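Local coordinates for protein xylooligosaccharide oxidase (Myceliophthora thermophila, PDB 5L6G) that oxidises the C1 hydroxyl of xylooligosaccharides and some other sugars to lactones, using bicovalently bound FAD and reducing oxygen to hydrogen peroxide, at residues E366-V371 / F426-G431; S247-G252 / R359-W364; F409-Y414 / H434-G439; V371-Y376 / P420-G425. All blocks are in the same frame, centred on the assembly; numbering follows the deposited sequence.

Interaction 1. Residues E366-V371 / F426-G431. With XYS (alpha-D-xylopyranose), chain K; XYP (beta-D-xylopyranose), chain I.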
# COMPACT_ATOMS: atom_id res chain seq x y z
N GLU A 366 -2.54 28.39 -2.46
CA GLU A 366 -2.98 29.34 -1.45
C GLU A 366 -3.10 28.76 -0.07
O GLU A 366 -3.07 29.51 0.90
CB GLU A 366 -4.33 29.96 -1.85
CG GLU A 366 -4.31 30.66 -3.19
CD GLU A 366 -3.39 31.87 -3.22
OE1 GLU A 366 -3.02 32.41 -2.16
OE2 GLU A 366 -3.03 32.27 -4.34
N THR A 367 -3.24 27.44 0.03
CA THR A 367 -3.37 26.81 1.33
C THR A 367 -2.19 25.89 1.61
O THR A 367 -1.40 26.15 2.53
CB THR A 367 -4.73 26.08 1.46
OG1 THR A 367 -5.78 27.05 1.31
CG2 THR A 367 -4.87 25.41 2.82
N ALA A 368 -2.04 24.84 0.80
CA ALA A 368 -0.99 23.83 1.05
C ALA A 368 0.39 24.48 1.17
O ALA A 368 1.10 24.26 2.16
CB ALA A 368 -0.98 22.75 -0.01
N ASN A 369 0.74 25.34 0.22
CA ASN A 369 2.06 25.98 0.26
C ASN A 369 2.34 26.79 1.53
O ASN A 369 3.49 26.99 1.89
CB ASN A 369 2.27 26.84 -0.97
CG ASN A 369 2.71 26.04 -2.17
OD1 ASN A 369 2.88 24.81 -2.11
ND2 ASN A 369 2.88 26.73 -3.29
N LYS A 370 1.29 27.22 2.21
CA LYS A 370 1.42 28.02 3.43
C LYS A 370 1.41 27.22 4.71
O LYS A 370 1.70 27.77 5.78
CB LYS A 370 0.30 29.05 3.50
CG LYS A 370 0.09 29.83 2.22
CD LYS A 370 1.36 30.47 1.70
CE LYS A 370 1.09 31.29 0.45
NZ LYS A 370 2.31 32.03 0.04
N VAL A 371 1.09 25.93 4.62
CA VAL A 371 1.03 25.09 5.81
C VAL A 371 2.44 24.89 6.37
O VAL A 371 3.36 24.50 5.64
CB VAL A 371 0.43 23.71 5.51
CG1 VAL A 371 0.55 22.81 6.72
CG2 VAL A 371 -1.02 23.84 5.06
N PHE A 426 -5.88 18.29 10.66
CA PHE A 426 -6.58 17.42 9.71
C PHE A 426 -7.33 18.22 8.65
O PHE A 426 -7.51 17.74 7.56
CB PHE A 426 -7.54 16.49 10.44
CG PHE A 426 -6.90 15.77 11.58
CD1 PHE A 426 -6.10 14.68 11.35
CD2 PHE A 426 -7.05 16.24 12.89
CE1 PHE A 426 -5.48 14.02 12.39
CE2 PHE A 426 -6.43 15.60 13.94
CZ PHE A 426 -5.64 14.50 13.69
N ALA A 427 -7.77 19.42 9.00
CA ALA A 427 -8.54 20.25 8.07
C ALA A 427 -7.74 20.55 6.80
O ALA A 427 -8.32 20.77 5.73
CB ALA A 427 -8.95 21.54 8.74
N PHE A 428 -6.42 20.53 6.91
CA PHE A 428 -5.57 20.80 5.72
C PHE A 428 -5.79 19.74 4.63
O PHE A 428 -6.29 20.04 3.55
CB PHE A 428 -4.09 20.95 6.13
CG PHE A 428 -3.11 20.77 4.99
CD1 PHE A 428 -3.38 21.32 3.74
CD2 PHE A 428 -1.92 20.10 5.19
CE1 PHE A 428 -2.48 21.13 2.68
CE2 PHE A 428 -1.02 19.93 4.14
CZ PHE A 428 -1.31 20.44 2.89
N LEU A 429 -5.40 18.50 4.88
CA LEU A 429 -5.66 17.48 3.87
C LEU A 429 -7.13 17.26 3.62
O LEU A 429 -7.52 16.95 2.49
CB LEU A 429 -4.97 16.16 4.21
CG LEU A 429 -3.45 16.26 4.23
CD1 LEU A 429 -2.86 14.88 4.44
CD2 LEU A 429 -2.88 16.93 2.98
N ASP A 430 -7.98 17.42 4.64
CA ASP A 430 -9.42 17.24 4.43
C ASP A 430 -9.96 18.21 3.39
O ASP A 430 -10.77 17.83 2.53
CB ASP A 430 -10.21 17.38 5.75
CG ASP A 430 -10.02 16.17 6.67
OD1 ASP A 430 -9.41 15.18 6.21
OD2 ASP A 430 -10.47 16.23 7.85
N GLY A 431 -9.52 19.47 3.48
CA GLY A 431 -9.96 20.50 2.58
C GLY A 431 -9.44 20.24 1.18
O GLY A 431 -10.13 20.49 0.19
C1 XYS K . 7.10 28.05 0.08
C2 XYS K . 5.64 28.20 -0.34
C3 XYS K . 5.17 29.65 -0.20
C4 XYS K . 5.38 30.03 1.26
C5 XYS K . 6.87 29.95 1.56
O1 XYS K . 7.90 28.72 -0.88
O2 XYS K . 5.49 27.76 -1.69
O3 XYS K . 3.80 29.79 -0.60
O4 XYS K . 4.90 31.34 1.53
O5 XYS K . 7.33 28.61 1.39
O1 XYP I . -6.73 9.78 14.11
C1 XYP I . -7.82 10.38 13.45
C2 XYP I . -8.38 11.50 14.34
C3 XYP I . -9.50 12.18 13.60
C4 XYP I . -8.96 12.72 12.29
C5 XYP I . -8.34 11.60 11.48
O2 XYP I . -8.85 10.98 15.60
O3 XYP I . -10.01 13.28 14.36
O4 XYP I . -10.04 13.33 11.59
O5 XYP I . -7.33 10.93 12.24
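Phe428 meets Thr367, Ala368 and Val371 where helices 354-368 and 426-437 pack beside one another on the antiparallel sheet of the substrate domain, a worked example of one aromatic side chain joining a helix to the type I turn, Ala368 to Val371, next to it. Within that turn Lys370 NZ reaches an alpha-D-xylopyranose, donating to its O3 at 2.8 Å. Along 426-431, Phe426 comes first and serves another partner: a beta-D-xylopyranose lies over the centre of its ring, with sugar C4 3.6 Å from Phe426 CD1. Phe428 then sends its ring across, CG anti to the backbone N (chi1 161°). Val371 CG2 sits 3.6 Å from the Phe428 ring centroid and 8° off the ring normal, a CH-pi contact, while Leu429 CD2 lies near the rim of the opposite face. At the ring edge, Ala368 CB approaches Phe428 CE1 at 3.5 Å. Gripped on both faces and at this edge, the ring is probably left with little room to turn. Further along, Asp430 makes a salt bridge through OD1 to Lys345 of strand 341-349. At Gly431 the helix carries on, its N bonded to Ala427 O at 2.9 Å.

Interaction 2. Residues S247-G252 / R359-W364. With NAG (2-acetamido-2-deoxy-beta-D-glucopyranose), chain F.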
# COMPACT_ATOMS: atom_id res chain seq x y z
N SER A 247 -2.44 28.78 -12.35
CA SER A 247 -2.60 28.58 -13.79
C SER A 247 -1.58 27.57 -14.33
O SER A 247 -1.91 26.75 -15.18
CB SER A 247 -2.57 29.91 -14.58
OG SER A 247 -1.33 30.55 -14.44
N ASN A 248 -0.34 27.61 -13.82
CA ASN A 248 0.67 26.66 -14.23
C ASN A 248 0.32 25.25 -13.85
O ASN A 248 0.59 24.33 -14.60
CB ASN A 248 2.04 26.99 -13.65
CG ASN A 248 2.72 28.14 -14.37
OD1 ASN A 248 2.13 28.77 -15.25
ND2 ASN A 248 3.97 28.38 -14.05
N VAL A 249 -0.28 25.08 -12.67
CA VAL A 249 -0.66 23.74 -12.23
C VAL A 249 -1.76 23.21 -13.14
O VAL A 249 -1.73 22.06 -13.57
CB VAL A 249 -1.19 23.74 -10.76
CG1 VAL A 249 -1.81 22.40 -10.41
CG2 VAL A 249 -0.06 24.09 -9.78
N VAL A 250 -2.75 24.06 -13.39
CA VAL A 250 -3.90 23.62 -14.16
C VAL A 250 -3.47 23.21 -15.55
O VAL A 250 -3.83 22.17 -16.04
CB VAL A 250 -4.94 24.75 -14.25
CG1 VAL A 250 -5.98 24.45 -15.32
CG2 VAL A 250 -5.58 24.99 -12.89
N LYS A 251 -2.71 24.07 -16.20
CA LYS A 251 -2.31 23.82 -17.58
C LYS A 251 -1.36 22.63 -17.67
O LYS A 251 -1.43 21.82 -18.62
CB LYS A 251 -1.64 25.06 -18.16
CG LYS A 251 -2.60 26.22 -18.41
CD LYS A 251 -1.87 27.52 -18.71
CE LYS A 251 -1.05 27.42 -19.99
NZ LYS A 251 0.06 28.42 -20.03
N GLY A 252 -0.50 22.50 -16.66
CA GLY A 252 0.49 21.42 -16.62
C GLY A 252 -0.16 20.08 -16.40
O GLY A 252 0.10 19.11 -17.10
N ARG A 359 -9.71 24.31 -8.62
CA ARG A 359 -9.91 24.30 -7.17
C ARG A 359 -8.75 23.61 -6.44
O ARG A 359 -8.28 24.07 -5.41
CB ARG A 359 -11.26 23.69 -6.83
CG ARG A 359 -12.42 24.50 -7.43
CD ARG A 359 -13.79 23.92 -7.11
NE ARG A 359 -13.83 22.46 -7.28
CZ ARG A 359 -14.24 21.57 -6.36
NH1 ARG A 359 -14.72 21.95 -5.16
NH2 ARG A 359 -14.22 20.28 -6.66
N VAL A 360 -8.30 22.49 -6.98
CA VAL A 360 -7.16 21.74 -6.43
C VAL A 360 -5.89 22.57 -6.48
O VAL A 360 -5.10 22.60 -5.52
CB VAL A 360 -6.98 20.40 -7.20
CG1 VAL A 360 -5.65 19.73 -6.89
CG2 VAL A 360 -8.16 19.48 -6.90
N ALA A 361 -5.68 23.26 -7.60
CA ALA A 361 -4.51 24.13 -7.77
C ALA A 361 -4.54 25.32 -6.83
O ALA A 361 -3.52 25.67 -6.24
CB ALA A 361 -4.42 24.61 -9.21
N GLU A 362 -5.71 25.94 -6.69
CA GLU A 362 -5.85 27.09 -5.81
C GLU A 362 -5.58 26.64 -4.38
O GLU A 362 -4.92 27.31 -3.63
CB GLU A 362 -7.24 27.74 -5.93
CG GLU A 362 -7.40 28.49 -7.25
CD GLU A 362 -8.71 29.24 -7.40
OE1 GLU A 362 -9.34 29.58 -6.36
OE2 GLU A 362 -9.10 29.50 -8.56
N TYR A 363 -6.08 25.46 -4.04
CA TYR A 363 -5.82 24.94 -2.70
C TYR A 363 -4.31 24.73 -2.49
O TYR A 363 -3.77 25.02 -1.42
CB TYR A 363 -6.56 23.64 -2.49
CG TYR A 363 -6.73 23.33 -1.03
CD1 TYR A 363 -7.83 23.80 -0.34
CD2 TYR A 363 -5.77 22.59 -0.34
CE1 TYR A 363 -7.99 23.53 1.01
CE2 TYR A 363 -5.92 22.31 1.01
CZ TYR A 363 -7.04 22.79 1.69
OH TYR A 363 -7.21 22.49 3.03
N TRP A 364 -3.66 24.20 -3.52
CA TRP A 364 -2.23 23.90 -3.48
C TRP A 364 -1.45 25.16 -3.21
O TRP A 364 -0.66 25.24 -2.26
CB TRP A 364 -1.81 23.30 -4.82
CG TRP A 364 -0.44 22.68 -4.91
CD1 TRP A 364 0.74 23.12 -4.34
CD2 TRP A 364 -0.09 21.55 -5.70
NE1 TRP A 364 1.78 22.29 -4.70
CE2 TRP A 364 1.29 21.33 -5.54
CE3 TRP A 364 -0.83 20.68 -6.51
CZ2 TRP A 364 1.95 20.27 -6.17
CZ3 TRP A 364 -0.18 19.63 -7.13
CH2 TRP A 364 1.21 19.44 -6.96
C1 NAG F . 2.13 31.98 -13.49
C2 NAG F . 1.60 33.29 -14.09
C3 NAG F . 2.06 33.47 -15.53
C4 NAG F . 3.56 33.30 -15.62
C5 NAG F . 3.95 31.95 -15.01
C6 NAG F . 5.46 31.75 -15.01
C7 NAG F . -0.57 34.05 -13.25
C8 NAG F . -2.05 34.03 -13.45
N2 NAG F . 0.15 33.36 -14.14
O3 NAG F . 1.64 34.74 -15.96
O4 NAG F . 3.93 33.36 -16.97
O5 NAG F . 3.53 31.89 -13.67
O6 NAG F . 5.75 30.42 -14.69
O7 NAG F . -0.08 34.67 -12.30
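Val249 and Ala361 form the centre of a packed pair of roughly antiparallel helices, 246-261 and 354-368, whose local axes approach to 8.7 Å with 141° between their directions. Ala361 presents only a methyl group to the valines opposite, consistent with this separation of the axes. Along 247-252, Ser247 faces the N-acetylglucosamine carried by Asn245 and takes a weak hydrogen bond from the sugar, 3.2 Å from NAG N2 to Ser247 OG. Asn248 grips the same sugar more firmly: its ND2 donates to NAG O6 at 2.8 Å, with 156° at the hydrogen, and the same amide nitrogen also serves the carbonyl of Pro242. A leucine in place of Asn248 would remove this donor, and would probably leave NAG O6 and the Pro242 carbonyl without their mate and the glycan freer to swing. Val249 turns inward, CG1 anti to its own backbone N (chi1 170°), which brings that methyl within 3.6 Å of Ala361 CB. The same Val249 CG1 approaches the indole of Trp364 obliquely, 4.4 Å from CE3; that indole also packs edge-to-face with Trp432 of helix 426-437. One residue on, Val250 closes the flank of the contact, its CG2 lying 3.9 Å from Ala361 CB.

Interaction 3. Residues F409-Y414 / H434-G439. With XYP (beta-D-xylopyranose), chain H.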
# COMPACT_ATOMS: atom_id res chain seq x y z
N PHE A 409 -5.39 8.15 -11.90
CA PHE A 409 -4.41 8.68 -10.95
C PHE A 409 -4.65 8.10 -9.58
O PHE A 409 -5.79 7.97 -9.14
CB PHE A 409 -4.51 10.21 -10.80
CG PHE A 409 -4.14 10.98 -12.02
CD1 PHE A 409 -2.91 10.79 -12.63
CD2 PHE A 409 -5.02 11.90 -12.56
CE1 PHE A 409 -2.56 11.51 -13.75
CE2 PHE A 409 -4.68 12.60 -13.69
CZ PHE A 409 -3.45 12.42 -14.28
N LEU A 410 -3.55 7.79 -8.91
CA LEU A 410 -3.52 7.45 -7.51
C LEU A 410 -2.74 8.50 -6.75
O LEU A 410 -1.66 8.96 -7.19
CB LEU A 410 -2.87 6.08 -7.33
CG LEU A 410 -2.52 5.58 -5.95
CD1 LEU A 410 -3.81 5.36 -5.19
CD2 LEU A 410 -1.70 4.29 -6.05
N TYR A 411 -3.25 8.87 -5.59
CA TYR A 411 -2.68 9.96 -4.83
C TYR A 411 -2.36 9.55 -3.41
O TYR A 411 -3.13 8.81 -2.78
CB TYR A 411 -3.67 11.10 -4.72
CG TYR A 411 -4.24 11.66 -6.00
CD1 TYR A 411 -5.19 10.95 -6.73
CD2 TYR A 411 -3.89 12.93 -6.43
CE1 TYR A 411 -5.78 11.48 -7.86
CE2 TYR A 411 -4.48 13.47 -7.56
CZ TYR A 411 -5.42 12.75 -8.28
OH TYR A 411 -6.00 13.27 -9.40
N GLU A 412 -1.24 10.07 -2.92
CA GLU A 412 -0.91 10.03 -1.52
C GLU A 412 -0.76 11.49 -1.08
O GLU A 412 0.00 12.24 -1.69
CB GLU A 412 0.40 9.29 -1.26
CG GLU A 412 0.68 9.12 0.23
CD GLU A 412 2.00 8.43 0.52
OE1 GLU A 412 2.82 8.23 -0.42
OE2 GLU A 412 2.23 8.13 1.72
N LEU A 413 -1.49 11.86 -0.03
CA LEU A 413 -1.37 13.16 0.60
C LEU A 413 -0.87 12.94 2.01
O LEU A 413 -1.44 12.16 2.75
CB LEU A 413 -2.69 13.93 0.61
CG LEU A 413 -3.41 14.25 -0.71
CD1 LEU A 413 -4.19 13.07 -1.24
CD2 LEU A 413 -4.35 15.44 -0.55
N TYR A 414 0.20 13.63 2.38
CA TYR A 414 0.95 13.29 3.58
C TYR A 414 1.30 14.55 4.31
O TYR A 414 1.85 15.48 3.73
CB TYR A 414 2.21 12.54 3.17
CG TYR A 414 2.85 11.66 4.22
CD1 TYR A 414 2.50 10.32 4.31
CD2 TYR A 414 3.84 12.13 5.06
CE1 TYR A 414 3.10 9.48 5.24
CE2 TYR A 414 4.44 11.29 6.00
CZ TYR A 414 4.07 9.97 6.07
OH TYR A 414 4.67 9.11 6.95
N HIS A 434 -11.56 17.57 -0.45
CA HIS A 434 -12.82 18.21 -0.83
C HIS A 434 -12.73 18.96 -2.17
O HIS A 434 -13.69 18.98 -2.92
CB HIS A 434 -13.27 19.16 0.25
CG HIS A 434 -14.68 19.65 0.07
ND1 HIS A 434 -15.77 18.93 0.49
CD2 HIS A 434 -15.16 20.81 -0.44
CE1 HIS A 434 -16.87 19.61 0.22
NE2 HIS A 434 -16.53 20.76 -0.33
N ALA A 435 -11.59 19.57 -2.46
CA ALA A 435 -11.39 20.26 -3.74
C ALA A 435 -11.50 19.30 -4.92
O ALA A 435 -11.91 19.70 -6.01
CB ALA A 435 -10.05 21.00 -3.77
N PHE A 436 -11.12 18.04 -4.72
CA PHE A 436 -11.29 17.03 -5.77
C PHE A 436 -12.72 16.52 -5.81
O PHE A 436 -13.38 16.52 -6.85
CB PHE A 436 -10.37 15.81 -5.55
CG PHE A 436 -8.88 16.07 -5.68
CD1 PHE A 436 -8.16 16.59 -4.62
CD2 PHE A 436 -8.20 15.72 -6.84
CE1 PHE A 436 -6.80 16.77 -4.71
CE2 PHE A 436 -6.83 15.89 -6.94
CZ PHE A 436 -6.12 16.42 -5.89
N THR A 437 -13.22 16.08 -4.65
CA THR A 437 -14.44 15.28 -4.63
C THR A 437 -15.70 16.12 -4.87
O THR A 437 -16.71 15.58 -5.30
CB THR A 437 -14.57 14.46 -3.32
OG1 THR A 437 -14.60 15.35 -2.20
CG2 THR A 437 -13.41 13.48 -3.18
N GLY A 438 -15.62 17.43 -4.63
CA GLY A 438 -16.72 18.34 -4.91
C GLY A 438 -17.13 18.35 -6.37
O GLY A 438 -18.29 18.61 -6.70
N GLY A 439 -16.18 18.04 -7.26
CA GLY A 439 -16.44 18.09 -8.69
C GLY A 439 -16.41 16.76 -9.40
O GLY A 439 -16.42 16.74 -10.62
O1 XYP H . 3.90 6.12 -2.04
C1 XYP H . 4.95 6.05 -1.08
C2 XYP H . 6.20 6.69 -1.66
C3 XYP H . 7.29 6.83 -0.60
C4 XYP H . 6.74 7.53 0.63
C5 XYP H . 5.47 6.84 1.14
O2 XYP H . 6.66 5.87 -2.73
O3 XYP H . 8.45 7.49 -1.15
O4 XYP H . 7.71 7.48 1.69
O5 XYP H . 4.50 6.70 0.10
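Tyr411 and Phe436 bring their rings together steeply inclined, with planes at 75° and centroids 5.0 Å apart, meeting obliquely. The touching parts are corners: Tyr411 CE2 lies 3.4 Å from Phe436 CE2, and the phenol oxygen continues past the same atom, Tyr411 OH being 3.7 Å from Phe436 CE2. Each side chain leaves its backbone with CG anti to the carbonyl carbon (chi1 -55° for Tyr411, -66° for Phe436), and the two extend toward each other across the interface between strand 409-417 and helix 426-437. Such helix-on-sheet packing backs the large antiparallel sheet of the substrate domain in this flavoprotein family. Trp253 of helix 246-261 and Leu347 of the adjacent strand 341-349 each touch both side chains, completing an apolar cluster. Within it the phenol is not left without a polar partner, because Tyr411 OH is hydrogen-bonded to Thr349 OG1. Were this tyrosine an alanine, the Thr349 hydroxyl would probably lose its mate and Phe436 would probably have a gap beside its ring in which to turn. Alternation along the strand directs the next residue, Glu412, to the other side of the sheet, where it binds the substrate xylose together with Thr154, Arg272 and Tyr451. Sugar O1 donates to Glu412 OE1 at 2.9 Å, although the modelled place of that oxygen is uncertain, and OE2 bonds to Tyr96 OH. The chemistry is thus divided by the strand: aromatic carbon and one satisfied hydroxyl behind it, a carboxylate for sugar recognition in front.

Interaction 4. Residues V371-Y376 / P420-G425. With XYP (beta-D-xylopyranose), chain H.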
# COMPACT_ATOMS: atom_id res chain seq x y z
N VAL A 371 1.09 25.93 4.62
CA VAL A 371 1.03 25.09 5.81
C VAL A 371 2.44 24.89 6.37
O VAL A 371 3.36 24.50 5.64
CB VAL A 371 0.43 23.71 5.51
CG1 VAL A 371 0.55 22.81 6.72
CG2 VAL A 371 -1.02 23.84 5.06
N ARG A 372 2.59 25.15 7.67
CA ARG A 372 3.92 25.23 8.28
C ARG A 372 4.36 23.87 8.84
O ARG A 372 4.97 23.79 9.91
CB ARG A 372 3.96 26.34 9.33
CG ARG A 372 3.66 27.71 8.73
CD ARG A 372 3.45 28.78 9.78
NE ARG A 372 2.95 29.99 9.14
CZ ARG A 372 3.63 31.11 8.92
NH1 ARG A 372 4.91 31.25 9.32
NH2 ARG A 372 3.02 32.12 8.30
N ARG A 373 4.09 22.83 8.07
CA ARG A 373 4.53 21.48 8.36
C ARG A 373 5.04 20.82 7.09
O ARG A 373 4.72 21.25 5.98
CB ARG A 373 3.36 20.65 8.89
CG ARG A 373 2.79 21.18 10.19
CD ARG A 373 1.75 20.21 10.73
NE ARG A 373 0.59 20.06 9.85
CZ ARG A 373 -0.47 20.88 9.83
NH1 ARG A 373 -0.51 21.98 10.61
NH2 ARG A 373 -1.48 20.63 9.00
N SER A 374 5.80 19.75 7.26
CA SER A 374 6.33 18.97 6.14
C SER A 374 5.27 18.09 5.46
O SER A 374 5.09 16.91 5.81
CB SER A 374 7.46 18.06 6.62
OG SER A 374 8.53 18.80 7.14
N TRP A 375 4.65 18.62 4.42
CA TRP A 375 3.66 17.88 3.69
C TRP A 375 4.18 17.54 2.28
O TRP A 375 5.11 18.17 1.79
CB TRP A 375 2.36 18.66 3.62
CG TRP A 375 2.48 19.93 2.84
CD1 TRP A 375 2.77 21.16 3.34
CD2 TRP A 375 2.36 20.08 1.43
NE1 TRP A 375 2.83 22.07 2.33
CE2 TRP A 375 2.58 21.43 1.14
CE3 TRP A 375 2.09 19.19 0.38
CZ2 TRP A 375 2.52 21.93 -0.16
CZ3 TRP A 375 2.03 19.67 -0.89
CH2 TRP A 375 2.24 21.03 -1.16
N TYR A 376 3.61 16.50 1.68
CA TYR A 376 3.81 16.25 0.25
C TYR A 376 2.56 15.67 -0.35
O TYR A 376 1.67 15.18 0.36
CB TYR A 376 5.02 15.34 -0.03
CG TYR A 376 4.95 13.90 0.48
CD1 TYR A 376 4.20 12.93 -0.20
CD2 TYR A 376 5.66 13.51 1.61
CE1 TYR A 376 4.15 11.61 0.25
CE2 TYR A 376 5.61 12.18 2.06
CZ TYR A 376 4.84 11.25 1.36
OH TYR A 376 4.76 9.93 1.79
N PRO A 420 4.51 16.97 18.12
CA PRO A 420 3.17 16.47 18.14
C PRO A 420 2.33 17.02 16.97
O PRO A 420 2.48 18.16 16.55
CB PRO A 420 2.63 16.91 19.51
CG PRO A 420 3.52 17.98 19.99
CD PRO A 420 4.84 17.80 19.30
N TYR A 421 1.48 16.16 16.44
CA TYR A 421 0.63 16.55 15.33
C TYR A 421 -0.47 17.45 15.92
O TYR A 421 -1.09 17.10 16.92
CB TYR A 421 0.04 15.34 14.64
CG TYR A 421 -0.69 15.73 13.40
CD1 TYR A 421 -0.01 15.96 12.21
CD2 TYR A 421 -2.06 15.93 13.43
CE1 TYR A 421 -0.68 16.35 11.07
CE2 TYR A 421 -2.74 16.32 12.31
CZ TYR A 421 -2.04 16.56 11.14
OH TYR A 421 -2.74 16.95 10.04
N PRO A 422 -0.70 18.62 15.31
CA PRO A 422 -1.72 19.54 15.85
C PRO A 422 -3.14 19.03 15.60
O PRO A 422 -3.43 18.51 14.54
CB PRO A 422 -1.46 20.81 15.08
CG PRO A 422 -0.92 20.33 13.77
CD PRO A 422 -0.08 19.14 14.09
N ASP A 423 -4.03 19.21 16.57
CA ASP A 423 -5.35 18.60 16.47
C ASP A 423 -6.28 19.29 15.49
O ASP A 423 -7.31 18.72 15.09
CB ASP A 423 -5.97 18.49 17.87
CG ASP A 423 -5.11 17.67 18.77
OD1 ASP A 423 -5.11 16.44 18.62
OD2 ASP A 423 -4.35 18.27 19.57
N ASP A 424 -5.90 20.50 15.08
CA ASP A 424 -6.59 21.21 14.02
C ASP A 424 -6.00 20.91 12.65
O ASP A 424 -6.47 21.45 11.64
CB ASP A 424 -6.49 22.71 14.28
CG ASP A 424 -5.07 23.24 14.20
OD1 ASP A 424 -4.17 22.80 14.95
OD2 ASP A 424 -4.83 24.10 13.37
N GLY A 425 -4.96 20.07 12.60
CA GLY A 425 -4.20 19.85 11.37
C GLY A 425 -4.96 19.14 10.28
O GLY A 425 -4.70 19.36 9.09
O1 XYP H . 3.90 6.12 -2.04
C1 XYP H . 4.95 6.05 -1.08
C2 XYP H . 6.20 6.69 -1.66
C3 XYP H . 7.29 6.83 -0.60
C4 XYP H . 6.74 7.53 0.63
C5 XYP H . 5.47 6.84 1.14
O2 XYP H . 6.66 5.87 -2.73
O3 XYP H . 8.45 7.49 -1.15
O4 XYP H . 7.71 7.48 1.69
O5 XYP H . 4.50 6.70 0.10
O HOH W 1 -2.75 23.60 11.65
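Around Arg373 the backbone runs nearly extended as it enters strand 374-381, and it faces a loop, 420-425, without regular secondary structure. That loop ends in a type I turn from Pro422 to Gly425, closed by Gly425 N to Pro422 O at 2.9 Å. The Arg373 side chain spans the distance between them, bent at its third torsion (chi3 -64°) to lay the guanidinium beside the turn. Pro422 CG lies over one face of that group, 3.6 Å from Arg373 NH1, and Val371 CG1 lies over the opposite face. Tyr421 crosses the arginine at about a right angle, its ring plane 67° from the guanidinium plane. This packing joins the approach to strand 374-381, an inner strand of the substrate-domain sheet, to the loop between strand 409-417 and helix 426-437, and it illustrates how one arginine can tie a loop to the start of a strand. The charge itself is met by Asp415 of strand 409-417, which makes a salt bridge to Arg373 NE through OD1 and receives a hydrogen bond from Tyr421 OH at OD2. A second acid joins through water: Arg373 NH1 donates to a water at 3.0 Å, and the water donates to Asp424 OD2 at 2.7 Å. Toward the other end of 371-376, Tyr376 belongs to the xylose pocket, where its OH lies 3.2 Å from sugar C5 and makes a weak hydrogen bond to Glu412.

In the fold
All four contacts lie in the region built on the eight-stranded antiparallel sheet and its helices. Interaction 2 closes first along the chain, and interaction 1 follows on the same helix, 354-368, their centres about 14 Å apart. Interaction 4 falls within the span of interaction 1 and shares Val371 with it, their centres about 9 Å apart, whereas interaction 3 alternates with both along the sequence. Helix 426-437 serves interactions 1 and 3, and the neighbouring strands 374-381 and 409-417 link interactions 3 and 4, where Tyr376 and Glu412 reach the same xylose. A continuous set of contacts therefore runs from interaction 2, where a helix meets a glycan at its first turn, to the substrate pocket.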